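Local coordinates for protein VipE (Legionella pneumophila subsp. pneumophila str. Philadelphia 1, PDB 4QN8) that is a Legionella effector of unestablished biochemical function, possibly acting in host-cell signalling, of which this construct covers roughly the N-terminal half, at residues A[39-44]-A[54-59]. Residues are numbered along the deposited sequence; the frame is centred on the assembly and turned at random.
Sequences TKSEGY and SNHSKM
Ser41 and His56 grip each other through backbone and side chain. Ser41 N donates to His56 O at 2.8 Å, with an N-H...O angle of 164°. In return, His56 N donates to Ser41 OG at 3.0 Å, again nearly straight. Ser41 OG sits between its own backbone N and carbonyl carbon (chi1 55°), which places it to accept this bond. Ser41 CB lies over one face of the His56 imidazole, 3.8 Å from the ring centroid, in a CH-pi contact. Ser41 N lies over the same face, nearer the rim. At the ring edge, in plane, His56 NE2 makes a weak, bent bond to Thr39 O. A water also bonds to Lys40 O and, weakly, to NE2. The other ring nitrogen, ND1, bonds to Ser52 O, so ND1 is held by a loop residue and NE2 more loosely, by weak bonds. Lys40 adds its CB, 3.5 Å from Lys58 N. Its chain bends at chi4 and brings NZ back to Ser41 O, within its own segment. Together, the two bonds between Ser41 and His56 tie off the excursion of residues 42-55 within the long loop between helices 26-32 and 58-69, just before the second helix. Segment 54-59 then enters helix 58-69, where Ser57 is the N-cap and its OG accepts from Asp60 N, a classic side-chain helix cap.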
loop_
_atom_site.group_PDB
_atom_site.type_symbol
_atom_site.label_atom_id
_atom_site.label_comp_id
_atom_site.label_asym_id
_atom_site.label_seq_id
_atom_site.Cartn_x
_atom_site.Cartn_y
_atom_site.Cartn_z
ATOM N N THR A 39 1.803 12.257 -0.289
ATOM C CA THR A 39 0.954 13.339 0.219
ATOM C C THR A 39 -0.242 13.600 -0.686
ATOM O O THR A 39 -0.181 13.360 -1.892
ATOM C CB THR A 39 1.722 14.679 0.383
ATOM O OG1 THR A 39 2.125 15.164 -0.902
ATOM C CG2 THR A 39 2.946 14.522 1.279
ATOM N N LYS A 40 -1.325 14.109 -0.099
ATOM C CA LYS A 40 -2.415 14.635 -0.904
ATOM C C LYS A 40 -1.908 15.919 -1.549
ATOM O O LYS A 40 -0.919 16.496 -1.091
ATOM C CB LYS A 40 -3.651 14.925 -0.038
ATOM C CG LYS A 40 -3.472 16.074 0.944
ATOM C CD LYS A 40 -4.803 16.413 1.640
ATOM C CE LYS A 40 -4.881 17.877 2.055
ATOM N NZ LYS A 40 -4.955 18.806 0.895
ATOM N N SER A 41 -2.570 16.363 -2.613
ATOM C CA SER A 41 -2.265 17.663 -3.195
ATOM C C SER A 41 -2.642 18.746 -2.187
ATOM O O SER A 41 -3.461 18.516 -1.296
ATOM C CB SER A 41 -3.035 17.861 -4.505
ATOM O OG SER A 41 -4.433 17.683 -4.316
ATOM N N GLU A 42 -2.045 19.927 -2.305
ATOM C CA GLU A 42 -2.386 21.009 -1.396
ATOM C C GLU A 42 -3.808 21.503 -1.681
ATOM O O GLU A 42 -4.260 21.497 -2.828
ATOM C CB GLU A 42 -1.385 22.155 -1.515
ATOM C CG GLU A 42 -1.359 23.068 -0.299
ATOM C CD GLU A 42 -0.565 22.490 0.860
ATOM O OE1 GLU A 42 0.683 22.591 0.830
ATOM O OE2 GLU A 42 -1.183 21.933 1.793
ATOM N N GLY A 43 -4.520 21.912 -0.638
ATOM C CA GLY A 43 -5.906 22.307 -0.805
ATOM C C GLY A 43 -6.840 21.111 -0.762
ATOM O O GLY A 43 -6.602 20.149 -0.026
ATOM N N TYR A 44 -7.902 21.158 -1.558
ATOM C CA TYR A 44 -8.932 20.125 -1.495
ATOM C C TYR A 44 -8.931 19.197 -2.701
ATOM O O TYR A 44 -8.446 19.551 -3.777
ATOM C CB TYR A 44 -10.307 20.779 -1.320
ATOM C CG TYR A 44 -10.462 21.411 0.042
ATOM C CD1 TYR A 44 -10.943 20.673 1.116
ATOM C CD2 TYR A 44 -10.108 22.734 0.260
ATOM C CE1 TYR A 44 -11.081 21.240 2.366
ATOM C CE2 TYR A 44 -10.239 23.311 1.511
ATOM C CZ TYR A 44 -10.729 22.555 2.559
ATOM O OH TYR A 44 -10.865 23.118 3.807
ATOM N N SER A 54 -2.523 18.276 -9.361
ATOM C CA SER A 54 -3.071 19.346 -8.536
ATOM C C SER A 54 -4.378 18.912 -7.880
ATOM O O SER A 54 -5.054 19.726 -7.246
ATOM C CB SER A 54 -3.321 20.597 -9.378
ATOM O OG SER A 54 -4.371 20.372 -10.294
ATOM N N ASN A 55 -4.738 17.644 -8.047
ATOM C CA ASN A 55 -5.997 17.129 -7.496
ATOM C C ASN A 55 -5.888 15.657 -7.132
ATOM O O ASN A 55 -6.207 14.782 -7.947
ATOM C CB ASN A 55 -7.150 17.338 -8.489
ATOM C CG ASN A 55 -8.524 17.213 -7.831
ATOM O OD1 ASN A 55 -8.784 17.810 -6.779
ATOM N ND2 ASN A 55 -9.407 16.432 -8.448
ATOM N N HIS A 56 -5.415 15.370 -5.920
ATOM C CA HIS A 56 -5.298 13.971 -5.502
ATOM C C HIS A 56 -5.248 13.816 -3.985
ATOM O O HIS A 56 -4.576 14.572 -3.286
ATOM C CB HIS A 56 -4.086 13.283 -6.153
ATOM C CG HIS A 56 -2.765 13.873 -5.758
ATOM N ND1 HIS A 56 -2.105 14.788 -6.556
ATOM C CD2 HIS A 56 -1.990 13.688 -4.674
ATOM C CE1 HIS A 56 -0.977 15.148 -5.956
ATOM N NE2 HIS A 56 -0.878 14.493 -4.821
ATOM N N SER A 57 -5.975 12.831 -3.484
ATOM C CA SER A 57 -5.893 12.494 -2.075
ATOM C C SER A 57 -4.598 11.757 -1.787
ATOM O O SER A 57 -3.867 11.356 -2.708
ATOM C CB SER A 57 -7.073 11.615 -1.665
ATOM O OG SER A 57 -6.957 10.332 -2.245
ATOM N N LYS A 58 -4.318 11.556 -0.504
ATOM C CA LYS A 58 -3.169 10.737 -0.124
ATOM C C LYS A 58 -3.288 9.314 -0.660
ATOM O O LYS A 58 -2.338 8.794 -1.257
ATOM C CB LYS A 58 -2.969 10.743 1.393
ATOM C CG LYS A 58 -1.793 9.898 1.862
ATOM C CD LYS A 58 -1.563 10.101 3.353
ATOM C CE LYS A 58 -0.470 9.176 3.872
ATOM N NZ LYS A 58 -0.036 9.651 5.225
HETATM N N MSE A 59 -4.446 8.677 -0.475
HETATM C CA MSE A 59 -4.635 7.353 -1.061
HETATM C C MSE A 59 -4.549 7.356 -2.586
HETATM O O MSE A 59 -3.991 6.418 -3.161
HETATM C CB MSE A 59 -5.921 6.666 -0.603
HETATM C CG MSE A 59 -6.096 5.301 -1.287
HETATM SE SE MSE A 59 -4.559 4.110 -0.954
HETATM C CE MSE A 59 -4.925 4.190 0.928
HETATM O O HOH W 1 1.295 16.180 -2.968
#